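Local coordinates for protein interacting with HSP90 1 (Saccharomyces cerevisiae, PDB 4CGU), which takes part in pre-rRNA processing and is required for the interaction of NOP58 with snoRNA, its C-terminal CS domain being the part described here, at residues 83-88 with 131-136; 96-101 with 153-158. All coordinates share one frame; numbering follows the deposited sequence.

Contact 1: 83-88 with 131-136; sequences VKMKRF and PLPRDI
The guanidinium of Arg-87 has Ile-136 CD1 over the centre of one face, 3.6 Å above its plane, and Asp-135 OD2 at its edge. Pro-133 CB meets it obliquely, 3.7 Å from Arg-87 NH1. Arg-87 and Asp-135 reach toward each other tip to tip in a salt bridge. One bond, from Arg-87 NH2 to Asp-135 OD2, is nearly straight at 168°, though its modelled length is doubtfully short; the second, from Arg-87 NH1 to Asp-135 OD1, is weak at 3.1 Å. The guanidinium and carboxylate planes are turned 46° apart, so the groups do not meet flat. Asp-135 sits inside the type I turn from Pro-133 to Ile-136, whose end residues, Pro-133 and Ile-136, also pack against the guanidinium. Two residues earlier on the strand, the selenomethionine Met-85 ends in a methyl, CE, that meets Pro-133 CD tip to tip at 4.0 Å. Strand 81-87, an outermost strand of its sheet within this chain, is thus joined at the surface to the loop following strand 129-131 of the other sheet, an intersheet contact of the CS-domain beta-sandwich.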
ATOM      1  N   VAL B  83     -16.162   8.260  17.161  1.00 23.08           N
ATOM      2  CA  VAL B  83     -15.057   8.652  16.308  1.00 16.12           C
ATOM      3  C   VAL B  83     -14.708  10.126  16.476  1.00 23.31           C
ATOM      4  O   VAL B  83     -15.590  10.987  16.550  1.00 19.90           O
ATOM      5  CB  VAL B  83     -15.403   8.391  14.832  1.00 17.03           C
ATOM      6  CG1 VAL B  83     -14.199   8.665  13.942  1.00 20.04           C
ATOM      7  CG2 VAL B  83     -15.902   6.964  14.651  1.00 18.56           C
ATOM      8  N   LYS B  84     -13.413  10.407  16.554  1.00 17.12           N
ATOM      9  CA  LYS B  84     -12.921  11.776  16.509  1.00 16.34           C
ATOM     10  C   LYS B  84     -11.917  11.880  15.377  1.00 24.11           C
ATOM     11  O   LYS B  84     -11.234  10.914  15.059  1.00 20.01           O
ATOM     12  CB  LYS B  84     -12.237  12.159  17.819  1.00 16.94           C
ATOM     13  CG  LYS B  84     -13.150  12.166  19.030  1.00 26.07           C
ATOM     14  CD  LYS B  84     -12.373  12.556  20.272  1.00 34.82           C
ATOM     15  CE  LYS B  84     -13.271  12.651  21.493  1.00 47.09           C
ATOM     16  NZ  LYS B  84     -12.486  12.975  22.715  1.00 60.24           N
HETATM   17  N   MSE B  85     -11.827  13.051  14.770  1.00 14.79           N
HETATM   18  CA  MSE B  85     -10.859  13.274  13.716  1.00 19.08           C
HETATM   19  C   MSE B  85     -10.144  14.587  13.975  1.00 21.81           C
HETATM   20  O   MSE B  85     -10.736  15.531  14.496  1.00 23.82           O
HETATM   21  CB  MSE B  85     -11.552  13.258  12.349  1.00 20.23           C
HETATM   22  CG  MSE B  85     -12.119  11.880  11.996  1.00 22.92           C
HETATM   23 SE   MSE B  85     -13.232  11.795  10.398  1.00 32.42          SE
HETATM   24  CE  MSE B  85     -11.848  11.875   9.061  1.00 13.09           C
ATOM     25  N   LYS B  86      -8.861  14.633  13.643  1.00 17.25           N
ATOM     26  CA  LYS B  86      -8.059  15.831  13.850  1.00 19.32           C
ATOM     27  C   LYS B  86      -7.077  15.997  12.700  1.00 28.49           C
ATOM     28  O   LYS B  86      -6.439  15.032  12.285  1.00 26.61           O
ATOM     29  CB  LYS B  86      -7.304  15.740  15.175  1.00 19.22           C
ATOM     30  CG  LYS B  86      -6.445  16.957  15.484  1.00 32.85           C
ATOM     31  CD  LYS B  86      -5.745  16.806  16.824  1.00 31.75           C
ATOM     32  CE  LYS B  86      -4.765  17.944  17.084  1.00 37.33           C
ATOM     33  NZ  LYS B  86      -3.893  17.673  18.275  1.00 43.60           N
ATOM     34  N   ARG B  87      -6.962  17.221  12.190  1.00 20.51           N
ATOM     35  CA  ARG B  87      -6.078  17.512  11.068  1.00 21.64           C
ATOM     36  C   ARG B  87      -4.744  18.073  11.538  1.00 25.12           C
ATOM     37  O   ARG B  87      -4.653  18.665  12.610  1.00 26.97           O
ATOM     38  CB  ARG B  87      -6.742  18.486  10.087  1.00 25.73           C
ATOM     39  CG  ARG B  87      -7.892  17.881   9.300  1.00 25.78           C
ATOM     40  CD  ARG B  87      -7.402  16.877   8.271  1.00 23.69           C
ATOM     41  NE  ARG B  87      -6.820  17.535   7.104  1.00 32.00           N
ATOM     42  CZ  ARG B  87      -7.505  17.899   6.023  1.00 35.49           C
ATOM     43  NH1 ARG B  87      -8.811  17.668   5.948  1.00 23.17           N
ATOM     44  NH2 ARG B  87      -6.881  18.497   5.016  1.00 33.83           N
ATOM     45  N   PHE B  88      -3.711  17.882  10.727  1.00 21.94           N
ATOM     46  CA  PHE B  88      -2.363  18.300  11.085  1.00 23.25           C
ATOM     47  C   PHE B  88      -1.699  19.015   9.914  1.00 28.76           C
ATOM     48  O   PHE B  88      -1.961  18.699   8.754  1.00 25.91           O
ATOM     49  CB  PHE B  88      -1.513  17.090  11.485  1.00 28.28           C
ATOM     50  CG  PHE B  88      -1.923  16.454  12.786  1.00 32.94           C
ATOM     51  CD1 PHE B  88      -2.927  15.497  12.821  1.00 24.51           C
ATOM     52  CD2 PHE B  88      -1.293  16.800  13.970  1.00 25.85           C
ATOM     53  CE1 PHE B  88      -3.299  14.910  14.011  1.00 27.62           C
ATOM     54  CE2 PHE B  88      -1.661  16.212  15.163  1.00 32.78           C
ATOM     55  CZ  PHE B  88      -2.668  15.268  15.186  1.00 29.93           C
ATOM     56  N   PRO B 131     -15.206   7.543   5.869  1.00 22.58           N
ATOM     57  CA  PRO B 131     -14.827   8.192   4.615  1.00 24.01           C
ATOM     58  C   PRO B 131     -13.696   9.158   4.920  1.00 28.38           C
ATOM     59  O   PRO B 131     -13.706   9.772   5.983  1.00 30.82           O
ATOM     60  CB  PRO B 131     -16.092   8.963   4.225  1.00 24.88           C
ATOM     61  CG  PRO B 131     -17.202   8.246   4.914  1.00 23.70           C
ATOM     62  CD  PRO B 131     -16.619   7.764   6.212  1.00 23.66           C
ATOM     63  N   LEU B 132     -12.722   9.272   4.027  1.00 26.15           N
ATOM     64  CA  LEU B 132     -11.583  10.142   4.280  1.00 26.73           C
ATOM     65  C   LEU B 132     -11.792  11.475   3.578  1.00 31.30           C
ATOM     66  O   LEU B 132     -12.392  11.516   2.506  1.00 34.55           O
ATOM     67  CB  LEU B 132     -10.291   9.478   3.806  1.00 21.13           C
ATOM     68  CG  LEU B 132      -9.989   8.103   4.415  1.00 29.85           C
ATOM     69  CD1 LEU B 132      -8.630   7.615   3.950  1.00 31.73           C
ATOM     70  CD2 LEU B 132     -10.051   8.146   5.936  1.00 29.51           C
ATOM     71  N   PRO B 133     -11.305  12.570   4.185  1.00 24.52           N
ATOM     72  CA  PRO B 133     -11.435  13.907   3.596  1.00 32.33           C
ATOM     73  C   PRO B 133     -10.888  13.901   2.174  1.00 33.34           C
ATOM     74  O   PRO B 133      -9.873  13.255   1.917  1.00 33.15           O
ATOM     75  CB  PRO B 133     -10.552  14.773   4.495  1.00 27.90           C
ATOM     76  CG  PRO B 133     -10.481  14.035   5.782  1.00 35.48           C
ATOM     77  CD  PRO B 133     -10.500  12.587   5.417  1.00 29.58           C
ATOM     78  N   ARG B 134     -11.557  14.601   1.267  1.00 31.54           N
ATOM     79  CA  ARG B 134     -11.227  14.528  -0.150  1.00 37.75           C
ATOM     80  C   ARG B 134      -9.995  15.346  -0.515  1.00 35.38           C
ATOM     81  O   ARG B 134      -9.433  15.179  -1.596  1.00 40.59           O
ATOM     82  CB  ARG B 134     -12.422  14.968  -0.998  1.00 38.47           C
ATOM     83  CG  ARG B 134     -12.903  16.372  -0.688  1.00 44.26           C
ATOM     84  CD  ARG B 134     -14.164  16.698  -1.455  1.00 50.25           C
ATOM     85  NE  ARG B 134     -15.155  15.638  -1.320  1.00 58.99           N
ATOM     86  CZ  ARG B 134     -16.435  15.768  -1.650  1.00 65.00           C
ATOM     87  NH1 ARG B 134     -16.881  16.923  -2.126  1.00 66.58           N
ATOM     88  NH2 ARG B 134     -17.268  14.749  -1.498  1.00 60.57           N
ATOM     89  N   ASP B 135      -9.570  16.224   0.388  1.00 34.52           N
ATOM     90  CA  ASP B 135      -8.439  17.108   0.114  1.00 29.78           C
ATOM     91  C   ASP B 135      -7.102  16.524   0.566  1.00 33.21           C
ATOM     92  O   ASP B 135      -6.116  17.247   0.686  1.00 38.29           O
ATOM     93  CB  ASP B 135      -8.646  18.470   0.784  1.00 41.13           C
ATOM     94  CG  ASP B 135      -8.550  18.398   2.299  1.00 35.55           C
ATOM     95  OD1 ASP B 135      -9.149  17.481   2.896  1.00 33.80           O
ATOM     96  OD2 ASP B 135      -7.867  19.258   2.892  1.00 37.54           O
ATOM     97  N   ILE B 136      -7.073  15.219   0.819  1.00 40.26           N
ATOM     98  CA  ILE B 136      -5.864  14.557   1.304  1.00 39.05           C
ATOM     99  C   ILE B 136      -5.382  13.478   0.337  1.00 35.79           C
ATOM    100  O   ILE B 136      -6.172  12.657  -0.123  1.00 41.20           O
ATOM    101  CB  ILE B 136      -6.104  13.924   2.691  1.00 32.57           C
ATOM    102  CG1 ILE B 136      -6.014  14.983   3.785  1.00 33.79           C
ATOM    103  CG2 ILE B 136      -5.106  12.819   2.973  1.00 31.54           C
ATOM    104  CD1 ILE B 136      -6.345  14.447   5.157  1.00 39.36           C
TER

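Contact 2: 96-101 with 153-158; sequences RILIEN and TLYIYI
Ile-97 pairs with Ile-156 and Ile-99 with Leu-154 in an antiparallel ladder between the two inner strands of the four-stranded sheet of this CS-domain beta-sandwich. The strand directions lie 166° apart. Both are hydrogen-bonded pairs, and each of their four N-H...O bonds measures 2.9 Å, as from Ile-97 N to Ile-156 O. CA-H...O contacts accompany them, including Arg-96 CA to Ile-156 O at 3.2 Å. The face bearing Ile-97, Ile-99, Leu-154 and Ile-156 is apolar: CB meets CB at 4.0 Å in the Ile-97/Ile-156 pair, and Ile-130 of the other sheet packs on Ile-97 and Ile-99. The face with Leu-98 and Tyr-155 also carries the aromatic contact. Arg-96 and Tyr-157 run side by side, and Arg-96 CG, anti to the backbone N (chi1 178°), sits over the ring face in a CH-pi contact, 4.1 Å from the centroid. Both polar ends turn to another protein chain: Arg-96 NH1 and NH2 and Tyr-157 OH hydrogen-bond its backbone. An alanine in place of Tyr-157 would probably leave the Arg-96 chain without its ring support and that backbone without one hydrogen bond. At Leu-98, methyl CD2 approaches Tyr-155 CD2 obliquely, at 3.3 Å.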
ATOM      1  N   ARG B  96      -5.484  12.408  11.795  1.00 16.34           N
ATOM      2  CA  ARG B  96      -5.578  11.359  12.799  1.00 20.48           C
ATOM      3  C   ARG B  96      -7.038  11.046  13.120  1.00 21.50           C
ATOM      4  O   ARG B  96      -7.835  11.949  13.359  1.00 20.15           O
ATOM      5  CB  ARG B  96      -4.854  11.746  14.086  1.00 19.95           C
ATOM      6  CG  ARG B  96      -4.975  10.686  15.171  1.00 21.86           C
ATOM      7  CD  ARG B  96      -4.503  11.196  16.517  1.00 29.06           C
ATOM      8  NE  ARG B  96      -5.445  12.142  17.111  1.00 27.29           N
ATOM      9  CZ  ARG B  96      -5.122  12.995  18.079  1.00 37.32           C
ATOM     10  NH1 ARG B  96      -3.882  13.022  18.549  1.00 32.61           N
ATOM     11  NH2 ARG B  96      -6.034  13.825  18.571  1.00 31.38           N
ATOM     12  N   ILE B  97      -7.376   9.761  13.121  1.00 18.10           N
ATOM     13  CA  ILE B  97      -8.706   9.296  13.489  1.00 17.22           C
ATOM     14  C   ILE B  97      -8.605   8.475  14.765  1.00 22.08           C
ATOM     15  O   ILE B  97      -7.789   7.564  14.850  1.00 15.26           O
ATOM     16  CB  ILE B  97      -9.293   8.400  12.390  1.00 20.98           C
ATOM     17  CG1 ILE B  97      -9.168   9.091  11.030  1.00 19.41           C
ATOM     18  CG2 ILE B  97     -10.743   8.035  12.703  1.00 14.99           C
ATOM     19  CD1 ILE B  97      -9.443   8.180   9.865  1.00 22.49           C
ATOM     20  N   LEU B  98      -9.423   8.814  15.757  1.00 15.97           N
ATOM     21  CA  LEU B  98      -9.549   8.029  16.979  1.00 18.88           C
ATOM     22  C   LEU B  98     -10.880   7.304  16.990  1.00 26.48           C
ATOM     23  O   LEU B  98     -11.938   7.927  16.888  1.00 21.52           O
ATOM     24  CB  LEU B  98      -9.480   8.925  18.217  1.00 23.87           C
ATOM     25  CG  LEU B  98      -8.244   9.799  18.406  1.00 31.29           C
ATOM     26  CD1 LEU B  98      -8.226  10.418  19.797  1.00 27.89           C
ATOM     27  CD2 LEU B  98      -6.997   8.981  18.173  1.00 37.29           C
ATOM     28  N   ILE B  99     -10.831   5.985  17.111  1.00 20.42           N
ATOM     29  CA  ILE B  99     -12.049   5.208  17.254  1.00 20.07           C
ATOM     30  C   ILE B  99     -12.048   4.575  18.633  1.00 30.74           C
ATOM     31  O   ILE B  99     -11.157   3.798  18.966  1.00 20.58           O
ATOM     32  CB  ILE B  99     -12.161   4.113  16.191  1.00 25.87           C
ATOM     33  CG1 ILE B  99     -12.077   4.726  14.789  1.00 21.19           C
ATOM     34  CG2 ILE B  99     -13.456   3.320  16.384  1.00 18.75           C
ATOM     35  CD1 ILE B  99     -12.425   3.763  13.690  1.00 25.42           C
ATOM     36  N   GLU B 100     -13.047   4.919  19.436  1.00 23.14           N
ATOM     37  CA  GLU B 100     -13.084   4.506  20.828  1.00 20.97           C
ATOM     38  C   GLU B 100     -14.345   3.704  21.149  1.00 27.43           C
ATOM     39  O   GLU B 100     -15.452   4.120  20.819  1.00 23.11           O
ATOM     40  CB  GLU B 100     -13.008   5.747  21.714  1.00 22.90           C
ATOM     41  CG  GLU B 100     -12.932   5.461  23.186  1.00 39.51           C
ATOM     42  CD  GLU B 100     -12.687   6.710  24.016  1.00 54.45           C
ATOM     43  OE1 GLU B 100     -12.288   7.744  23.435  1.00 46.36           O
ATOM     44  OE2 GLU B 100     -12.900   6.657  25.246  1.00 52.20           O
ATOM     45  N   ASN B 101     -14.182   2.547  21.782  1.00 20.25           N
ATOM     46  CA  ASN B 101     -15.336   1.771  22.220  1.00 23.36           C
ATOM     47  C   ASN B 101     -15.747   2.198  23.627  1.00 29.92           C
ATOM     48  O   ASN B 101     -14.942   2.142  24.557  1.00 31.21           O
ATOM     49  CB  ASN B 101     -15.035   0.271  22.174  1.00 32.50           C
ATOM     50  CG  ASN B 101     -16.286  -0.590  22.333  1.00 38.09           C
ATOM     51  OD1 ASN B 101     -17.336  -0.121  22.783  1.00 29.20           O
ATOM     52  ND2 ASN B 101     -16.172  -1.862  21.965  1.00 35.31           N
ATOM     53  N   THR B 153      -8.910   1.445  21.992  1.00 24.83           N
ATOM     54  CA  THR B 153      -8.851   2.583  21.092  1.00 24.46           C
ATOM     55  C   THR B 153      -8.016   2.264  19.859  1.00 26.95           C
ATOM     56  O   THR B 153      -6.933   1.687  19.962  1.00 25.56           O
ATOM     57  CB  THR B 153      -8.294   3.838  21.809  1.00 28.00           C
ATOM     58  OG1 THR B 153      -9.149   4.180  22.908  1.00 35.60           O
ATOM     59  CG2 THR B 153      -8.231   5.022  20.860  1.00 34.25           C
ATOM     60  N   LEU B 154      -8.560   2.601  18.694  1.00 18.53           N
ATOM     61  CA  LEU B 154      -7.823   2.587  17.438  1.00 19.92           C
ATOM     62  C   LEU B 154      -7.336   3.995  17.131  1.00 22.31           C
ATOM     63  O   LEU B 154      -8.113   4.950  17.194  1.00 22.17           O
ATOM     64  CB  LEU B 154      -8.718   2.126  16.287  1.00 18.54           C
ATOM     65  CG  LEU B 154      -8.961   0.646  16.011  1.00 32.52           C
ATOM     66  CD1 LEU B 154      -9.795   0.498  14.738  1.00 28.74           C
ATOM     67  CD2 LEU B 154      -7.659  -0.133  15.901  1.00 19.95           C
ATOM     68  N   TYR B 155      -6.046   4.109  16.818  1.00 16.84           N
ATOM     69  CA  TYR B 155      -5.419   5.346  16.368  1.00 18.82           C
ATOM     70  C   TYR B 155      -5.013   5.162  14.915  1.00 25.33           C
ATOM     71  O   TYR B 155      -4.208   4.292  14.605  1.00 23.40           O
ATOM     72  CB  TYR B 155      -4.145   5.629  17.173  1.00 20.90           C
ATOM     73  CG  TYR B 155      -4.362   5.898  18.644  1.00 25.34           C
ATOM     74  CD1 TYR B 155      -4.556   4.857  19.543  1.00 32.46           C
ATOM     75  CD2 TYR B 155      -4.356   7.195  19.137  1.00 33.22           C
ATOM     76  CE1 TYR B 155      -4.751   5.105  20.895  1.00 37.90           C
ATOM     77  CE2 TYR B 155      -4.551   7.455  20.483  1.00 37.09           C
ATOM     78  CZ  TYR B 155      -4.747   6.408  21.357  1.00 32.92           C
ATOM     79  OH  TYR B 155      -4.937   6.669  22.695  1.00 56.73           O
ATOM     80  N   ILE B 156      -5.550   5.988  14.026  1.00 20.78           N
ATOM     81  CA  ILE B 156      -5.260   5.873  12.603  1.00 18.49           C
ATOM     82  C   ILE B 156      -4.599   7.141  12.061  1.00 23.93           C
ATOM     83  O   ILE B 156      -5.148   8.230  12.179  1.00 18.17           O
ATOM     84  CB  ILE B 156      -6.545   5.589  11.812  1.00 19.13           C
ATOM     85  CG1 ILE B 156      -7.214   4.318  12.349  1.00 18.10           C
ATOM     86  CG2 ILE B 156      -6.246   5.486  10.325  1.00 16.12           C
ATOM     87  CD1 ILE B 156      -8.631   4.124  11.869  1.00 24.16           C
ATOM     88  N   TYR B 157      -3.417   6.993  11.474  1.00 17.18           N
ATOM     89  CA  TYR B 157      -2.677   8.137  10.950  1.00 16.12           C
ATOM     90  C   TYR B 157      -2.538   8.048   9.444  1.00 25.02           C
ATOM     91  O   TYR B 157      -2.043   7.051   8.916  1.00 24.36           O
ATOM     92  CB  TYR B 157      -1.296   8.232  11.599  1.00 17.00           C
ATOM     93  CG  TYR B 157      -1.357   8.490  13.087  1.00 22.26           C
ATOM     94  CD1 TYR B 157      -1.512   7.442  13.989  1.00 20.99           C
ATOM     95  CD2 TYR B 157      -1.276   9.785  13.591  1.00 24.16           C
ATOM     96  CE1 TYR B 157      -1.571   7.676  15.356  1.00 21.14           C
ATOM     97  CE2 TYR B 157      -1.340  10.027  14.951  1.00 21.75           C
ATOM     98  CZ  TYR B 157      -1.486   8.972  15.827  1.00 23.07           C
ATOM     99  OH  TYR B 157      -1.545   9.218  17.175  1.00 24.39           O
ATOM    100  N   ILE B 158      -2.990   9.093   8.755  1.00 19.14           N
ATOM    101  CA  ILE B 158      -2.966   9.119   7.298  1.00 25.65           C
ATOM    102  C   ILE B 158      -2.374  10.427   6.772  1.00 32.51           C
ATOM    103  O   ILE B 158      -2.766  11.512   7.192  1.00 34.02           O
ATOM    104  CB  ILE B 158      -4.386   8.935   6.723  1.00 25.22           C
ATOM    105  CG1 ILE B 158      -4.991   7.620   7.224  1.00 29.84           C
ATOM    106  CG2 ILE B 158      -4.351   8.961   5.204  1.00 30.71           C
ATOM    107  CD1 ILE B 158      -6.421   7.397   6.799  1.00 29.38           C
ATOM    108  OXT ILE B 158      -1.495  10.438   5.912  1.00 36.75           O
TER

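How the contacts relate
Contacts 1 and 2 have centres about 11 Å apart and meet in the four-stranded sheet through strands 81-87 and 95-101, which are neighbours in it. Backbone hydrogen bonds are probable between them, from Arg-96 N to Lys-86 O at 2.8 Å and from Leu-98 N to Lys-84 O at 2.9 Å. Contact 2 lies in the buried middle of the domain, contact 1 at its surface. Their other segments meet where Leu-132 CD1 packs on Ile-158 CD1 at 3.6 Å, bringing the loop of contact 1 to the C-terminus. On the sheet face with Arg-96, Phe-88 CE1 touches Arg-96 CB at 3.5 Å; the partner protein binds on this face too, and its backbone hydrogen-bonds to Lys-86 of strand 81-87.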